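Local coordinates for lipid binding protein LpqN (Mycobacterium tuberculosis, PDB 6E5F) that supports cell envelope biogenesis, binds a trehalose bearing a dodecyl ether chain in a pocket, interacts with mycolate transporters, and acts as a virulence factor in infected host cells, at residues I132-V137 against G194-L199; E144-P149 against W168-S173. One frame throughout, in Å; residues are numbered along the deposited sequence.

Contact 1: I132-V137 against G194-L199; sequences IDPAKV and GAVFVL
Asp133 lies between Ile132 and Pro134, which both touch Val196, and its backbone O accepts from Lys136 N at 3.0 Å and weakly from Val137 N. This is the N-terminus of helix 134-140, laid on one face of the antiparallel sheet at strand 195-206. Asp133 is the N-cap residue. Its OD1 takes the backbone N of Ala135 at 3.0 Å, from above the carboxylate plane, with an N-H...O angle of 145°. The contact across to the strand is purely apolar. Val196 sits at its centre. Its CG2 meets both branches of Ile132, CG1 and CG2, each at 3.9 Å, where the two side chains slant across one another. On Val196 the other methyl, CG1, lies 4.2 Å from Pro134 CB. Val189 on the adjoining strand 179-192 extends the same apolar patch to Pro134 and Val137. One helical turn on, Val137 is buried and points at the strand. Its CG1 is anti to the backbone N (chi1 176°), which carries that methyl toward the sheet. There the side chains of Val137 and Val198 meet tip to tip, with Val137 CG1 3.9 Å from Val198 CG2.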
loop_
_atom_site.group_PDB
_atom_site.type_symbol
_atom_site.label_atom_id
_atom_site.label_comp_id
_atom_site.label_asym_id
_atom_site.label_seq_id
_atom_site.Cartn_x
_atom_site.Cartn_y
_atom_site.Cartn_z
ATOM N N ILE A 132 13.987 3.515 -14.502
ATOM C CA ILE A 132 13.438 3.141 -13.202
ATOM C C ILE A 132 14.404 2.183 -12.520
ATOM O O ILE A 132 14.818 1.176 -13.109
ATOM C CB ILE A 132 12.031 2.529 -13.358
ATOM C CG1 ILE A 132 11.458 2.113 -11.999
ATOM C CG2 ILE A 132 12.049 1.348 -14.310
ATOM C CD1 ILE A 132 11.032 3.273 -11.160
ATOM N N ASP A 133 14.763 2.499 -11.276
ATOM C CA ASP A 133 15.588 1.623 -10.450
ATOM C C ASP A 133 14.712 1.069 -9.336
ATOM O O ASP A 133 14.247 1.842 -8.482
ATOM C CB ASP A 133 16.760 2.414 -9.865
ATOM C CG ASP A 133 17.653 1.572 -8.965
ATOM O OD1 ASP A 133 17.312 0.399 -8.688
ATOM O OD2 ASP A 133 18.705 2.092 -8.530
ATOM N N PRO A 134 14.444 -0.242 -9.295
ATOM C CA PRO A 134 13.534 -0.757 -8.263
ATOM C C PRO A 134 13.998 -0.461 -6.854
ATOM O O PRO A 134 13.163 -0.278 -5.958
ATOM C CB PRO A 134 13.481 -2.267 -8.549
ATOM C CG PRO A 134 14.678 -2.550 -9.401
ATOM C CD PRO A 134 14.932 -1.306 -10.194
ATOM N N ALA A 135 15.313 -0.385 -6.629
ATOM C CA ALA A 135 15.804 -0.096 -5.289
ATOM C C ALA A 135 15.446 1.317 -4.849
ATOM O O ALA A 135 15.236 1.556 -3.657
ATOM C CB ALA A 135 17.315 -0.302 -5.220
ATOM N N LYS A 136 15.373 2.267 -5.785
ATOM C CA LYS A 136 15.023 3.630 -5.401
ATOM C C LYS A 136 13.551 3.743 -5.027
ATOM O O LYS A 136 13.188 4.580 -4.197
ATOM C CB LYS A 136 15.381 4.620 -6.512
ATOM C CG LYS A 136 16.880 4.708 -6.822
ATOM C CD LYS A 136 17.723 5.190 -5.635
ATOM C CE LYS A 136 17.740 6.705 -5.517
ATOM N NZ LYS A 136 18.723 7.168 -4.492
ATOM N N VAL A 137 12.688 2.917 -5.619
ATOM C CA VAL A 137 11.286 2.912 -5.211
ATOM C C VAL A 137 11.180 2.571 -3.735
ATOM O O VAL A 137 10.463 3.230 -2.976
ATOM C CB VAL A 137 10.468 1.943 -6.083
ATOM C CG1 VAL A 137 9.023 1.868 -5.595
ATOM C CG2 VAL A 137 10.514 2.370 -7.538
ATOM N N GLY A 194 9.847 -6.160 -18.652
ATOM C CA GLY A 194 10.288 -4.859 -19.114
ATOM C C GLY A 194 9.767 -3.686 -18.315
ATOM O O GLY A 194 9.760 -2.559 -18.815
ATOM N N ALA A 195 9.340 -3.909 -17.077
ATOM C CA ALA A 195 8.780 -2.841 -16.273
ATOM C C ALA A 195 9.077 -3.134 -14.811
ATOM O O ALA A 195 9.585 -4.204 -14.461
ATOM C CB ALA A 195 7.272 -2.710 -16.503
ATOM N N VAL A 196 8.773 -2.165 -13.963
ATOM C CA VAL A 196 8.774 -2.361 -12.520
ATOM C C VAL A 196 7.358 -2.062 -12.065
ATOM O O VAL A 196 6.898 -0.918 -12.147
ATOM C CB VAL A 196 9.795 -1.466 -11.810
ATOM C CG1 VAL A 196 9.688 -1.631 -10.315
ATOM C CG2 VAL A 196 11.205 -1.811 -12.269
ATOM N N PHE A 197 6.659 -3.089 -11.602
ATOM C CA PHE A 197 5.338 -2.908 -11.029
ATOM C C PHE A 197 5.489 -2.585 -9.552
ATOM O O PHE A 197 6.356 -3.141 -8.862
ATOM C CB PHE A 197 4.496 -4.165 -11.224
ATOM C CG PHE A 197 4.136 -4.428 -12.661
ATOM C CD1 PHE A 197 5.003 -5.107 -13.493
ATOM C CD2 PHE A 197 2.933 -3.976 -13.180
ATOM C CE1 PHE A 197 4.667 -5.338 -14.822
ATOM C CE2 PHE A 197 2.597 -4.209 -14.500
ATOM C CZ PHE A 197 3.468 -4.889 -15.316
ATOM N N VAL A 198 4.671 -1.659 -9.075
ATOM C CA VAL A 198 4.717 -1.207 -7.689
ATOM C C VAL A 198 3.329 -1.406 -7.095
ATOM O O VAL A 198 2.361 -0.756 -7.520
ATOM C CB VAL A 198 5.154 0.257 -7.578
ATOM C CG1 VAL A 198 5.203 0.685 -6.097
ATOM C CG2 VAL A 198 6.504 0.472 -8.258
ATOM N N LEU A 199 3.234 -2.300 -6.121
ATOM C CA LEU A 199 2.005 -2.527 -5.377
ATOM C C LEU A 199 2.092 -1.741 -4.086
ATOM O O LEU A 199 3.105 -1.812 -3.386
ATOM C CB LEU A 199 1.851 -4.010 -5.052
ATOM C CG LEU A 199 0.698 -4.404 -4.127
ATOM C CD1 LEU A 199 -0.631 -4.249 -4.839
ATOM C CD2 LEU A 199 0.886 -5.826 -3.612
#

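Contact 2: E144-P149 against W168-S173; sequences ELKNLP and WQLGGS. With L6T (alpha-D-glucopyranosyl 6-O-dodecyl-alpha-D-glucopyranoside), chain B.
Leu145 and Leu170 meet through different first torsions. In Leu145, CG is anti to the carbonyl carbon (chi1 -65°). In Leu170, CG stands between the backbone N and the carbonyl carbon (chi1 81°). Together these torsions set Leu145 CG against Leu170 CD2 at 3.9 Å, and the two side chains run past each other in opposite directions. This is helix-on-sheet packing: the end of helix 143-146 lies over one face of strand 165-176 in the antiparallel sheet. Both leucines are buried. Leu145 CD1 reaches the backbone, 3.6 Å from Leu170 O. Lys146 adds its aliphatic part at the margin, with CG 4.2 Å from Leu170 CD1. Its NZ goes on to a salt bridge with Asp156. Pro142, just ahead of the helix, also touches Leu170.

The other face of the strand lines the pocket of the 6-O-dodecyl trehalose. The Gln169 amide lies with a face toward the alkyl tail. Carbon CBF of the ligand is 3.3 Å from Gln169 CD and the same distance from Gln169 NE2. Gly171 has no side chain, and this lets the tail lie against the backbone. Gly171 C is 3.7 Å from CAX, the first carbon of the tail. The ether oxygen O6 of the ligand is 3.5 Å from Gly172 CA. At the sugar end the ligand is also hydrogen-bonded to Gly153 O. Ser173 OG forms a hydrogen bond to the ligand hydroxyl O3 at 2.6 Å.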
loop_
_atom_site.group_PDB
_atom_site.type_symbol
_atom_site.label_atom_id
_atom_site.label_comp_id
_atom_site.label_asym_id
_atom_site.label_seq_id
_atom_site.Cartn_x
_atom_site.Cartn_y
_atom_site.Cartn_z
ATOM N N GLU A 144 5.833 9.316 1.610
ATOM C CA GLU A 144 4.430 9.714 1.543
ATOM C C GLU A 144 3.803 9.790 2.932
ATOM O O GLU A 144 3.217 10.815 3.302
ATOM C CB GLU A 144 3.654 8.743 0.648
ATOM C CG GLU A 144 2.181 9.094 0.494
ATOM C CD GLU A 144 1.428 8.116 -0.386
ATOM O OE1 GLU A 144 0.197 8.276 -0.534
ATOM O OE2 GLU A 144 2.063 7.191 -0.930
ATOM N N LEU A 145 3.891 8.706 3.707
ATOM C CA LEU A 145 3.302 8.718 5.044
ATOM C C LEU A 145 3.955 9.773 5.920
ATOM O O LEU A 145 3.279 10.442 6.707
ATOM C CB LEU A 145 3.415 7.345 5.701
ATOM C CG LEU A 145 2.662 6.149 5.109
ATOM C CD1 LEU A 145 2.203 5.216 6.226
ATOM C CD2 LEU A 145 1.493 6.556 4.232
ATOM N N LYS A 146 5.275 9.934 5.808
ATOM C CA LYS A 146 5.965 10.907 6.646
ATOM C C LYS A 146 5.515 12.334 6.367
ATOM O O LYS A 146 5.729 13.213 7.211
ATOM C CB LYS A 146 7.479 10.767 6.477
ATOM C CG LYS A 146 8.040 9.488 7.082
ATOM C CD LYS A 146 9.513 9.299 6.748
ATOM C CE LYS A 146 10.391 10.343 7.418
ATOM N NZ LYS A 146 11.817 10.217 7.002
ATOM N N ASN A 147 4.885 12.585 5.218
ATOM C CA ASN A 147 4.362 13.901 4.882
ATOM C C ASN A 147 2.931 14.115 5.363
ATOM O O ASN A 147 2.398 15.219 5.201
ATOM C CB ASN A 147 4.418 14.128 3.366
ATOM C CG ASN A 147 5.834 14.297 2.849
ATOM O OD1 ASN A 147 6.753 14.612 3.603
ATOM N ND2 ASN A 147 6.014 14.097 1.545
ATOM N N LEU A 148 2.295 13.096 5.938
ATOM C CA LEU A 148 0.937 13.252 6.437
ATOM C C LEU A 148 0.918 14.253 7.592
ATOM O O LEU A 148 1.874 14.331 8.370
ATOM C CB LEU A 148 0.409 11.907 6.930
ATOM C CG LEU A 148 -0.795 11.244 6.251
ATOM C CD1 LEU A 148 -1.038 11.724 4.828
ATOM C CD2 LEU A 148 -0.605 9.737 6.266
ATOM N N PRO A 149 -0.162 15.026 7.733
ATOM C CA PRO A 149 -0.229 16.015 8.821
ATOM C C PRO A 149 -0.094 15.362 10.186
ATOM O O PRO A 149 -0.885 14.492 10.560
ATOM C CB PRO A 149 -1.616 16.646 8.639
ATOM C CG PRO A 149 -1.977 16.391 7.227
ATOM C CD PRO A 149 -1.363 15.073 6.878
ATOM N N TRP A 168 8.723 -2.683 1.492
ATOM C CA TRP A 168 8.979 -1.756 2.580
ATOM C C TRP A 168 7.651 -1.496 3.263
ATOM O O TRP A 168 6.629 -1.332 2.598
ATOM C CB TRP A 168 9.533 -0.422 2.069
ATOM C CG TRP A 168 10.100 0.370 3.187
ATOM C CD1 TRP A 168 9.464 1.314 3.935
ATOM C CD2 TRP A 168 11.419 0.251 3.710
ATOM N NE1 TRP A 168 10.320 1.798 4.903
ATOM C CE2 TRP A 168 11.526 1.162 4.780
ATOM C CE3 TRP A 168 12.520 -0.528 3.368
ATOM C CZ2 TRP A 168 12.704 1.311 5.517
ATOM C CZ3 TRP A 168 13.683 -0.385 4.103
ATOM C CH2 TRP A 168 13.764 0.530 5.161
ATOM N N GLN A 169 7.660 -1.450 4.593
ATOM C CA GLN A 169 6.444 -1.146 5.322
ATOM C C GLN A 169 6.743 -0.122 6.397
ATOM O O GLN A 169 7.759 -0.218 7.092
ATOM C CB GLN A 169 5.822 -2.401 5.957
ATOM C CG GLN A 169 4.545 -2.124 6.739
ATOM C CD GLN A 169 3.747 -3.382 7.018
ATOM O OE1 GLN A 169 3.474 -4.170 6.115
ATOM N NE2 GLN A 169 3.360 -3.570 8.274
ATOM N N LEU A 170 5.864 0.859 6.520
ATOM C CA LEU A 170 5.901 1.736 7.677
ATOM C C LEU A 170 4.482 2.045 8.106
ATOM O O LEU A 170 3.539 2.043 7.303
ATOM C CB LEU A 170 6.698 3.016 7.422
ATOM C CG LEU A 170 6.001 4.151 6.694
ATOM C CD1 LEU A 170 6.772 5.460 6.895
ATOM C CD2 LEU A 170 5.834 3.831 5.220
ATOM N N GLY A 171 4.336 2.284 9.400
ATOM C CA GLY A 171 3.057 2.616 9.974
ATOM C C GLY A 171 3.221 3.620 11.093
ATOM O O GLY A 171 4.325 3.859 11.585
ATOM N N GLY A 172 2.102 4.208 11.466
ATOM C CA GLY A 172 2.097 5.151 12.565
ATOM C C GLY A 172 0.718 5.723 12.740
ATOM O O GLY A 172 -0.285 5.101 12.381
ATOM N N SER A 173 0.673 6.915 13.325
ATOM C CA SER A 173 -0.575 7.610 13.573
ATOM C C SER A 173 -0.501 9.003 12.976
ATOM O O SER A 173 0.579 9.574 12.820
ATOM C CB SER A 173 -0.856 7.730 15.072
ATOM O OG SER A 173 -0.981 6.452 15.670
HETATM C C1 L6T B . 3.680 5.741 16.828
HETATM C C2 L6T B . 2.367 6.465 17.073
HETATM C C3 L6T B . 1.409 5.544 17.794
HETATM C C4 L6T B . 1.217 4.293 16.958
HETATM C C5 L6T B . 2.577 3.623 16.778
HETATM C C6 L6T B . 2.429 2.278 16.008
HETATM C CAA L6T B . 5.648 4.993 17.831
HETATM C CAO L6T B . 6.441 7.170 18.401
HETATM C CAP L6T B . 7.234 8.366 17.868
HETATM C CAR L6T B . 7.093 6.642 19.669
HETATM C CAT L6T B . 6.284 5.464 20.175
HETATM C CAV L6T B . 6.260 4.406 19.093
HETATM C CAX L6T B . 1.835 1.627 13.843
HETATM C CAY L6T B . 0.773 0.488 13.868
HETATM C CAZ L6T B . 0.661 0.149 12.383
HETATM C CBA L6T B . 0.007 -1.230 12.291
HETATM C CBB L6T B . -0.686 -1.103 10.929
HETATM C CBC L6T B . -0.590 -2.436 10.245
HETATM C CBD L6T B . -1.176 -2.258 8.802
HETATM C CBE L6T B . -0.566 -3.366 7.980
HETATM C CBF L6T B . 0.456 -2.836 6.909
HETATM C CBG L6T B . -0.306 -2.248 5.704
HETATM C CBH L6T B . -1.214 -3.286 5.075
HETATM C CBI L6T B . -0.575 -4.671 4.922
HETATM O O1 L6T B . 4.293 5.401 18.081
HETATM O O2 L6T B . 2.605 7.624 17.880
HETATM O O3 L6T B . 0.153 6.205 17.986
HETATM O O4 L6T B . 0.320 3.416 17.637
HETATM O O5 L6T B . 3.450 4.530 16.066
HETATM O O6 L6T B . 1.642 2.583 14.892
HETATM O OAN L6T B . 6.419 6.135 17.398
HETATM O OAQ L6T B . 8.539 7.937 17.474
HETATM O OAS L6T B . 7.122 7.670 20.668
HETATM O OAU L6T B . 6.888 4.930 21.362
HETATM O OAW L6T B . 5.480 3.285 19.530
#

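In the fold
The two contacts lie on one antiparallel sheet, with centres about 20 Å apart and nearest atoms about 6 Å apart. They do not touch. Helices 134-140 and 143-146 follow each other in the chain, and each packs on a different strand. Along the chain the order is 132-137, 144-149, 168-173 and 194-199, which nests contact 2 inside the loop closed by contact 1. Strand 179-192 lies between their strands, 165-176 and 195-206. Contact 2 lies directly behind the glycolipid pocket. Contact 1 is farther off, with the Val198 side chain about 13 Å from the ligand. The two helices thus pack along the sheet that supplies pocket residues.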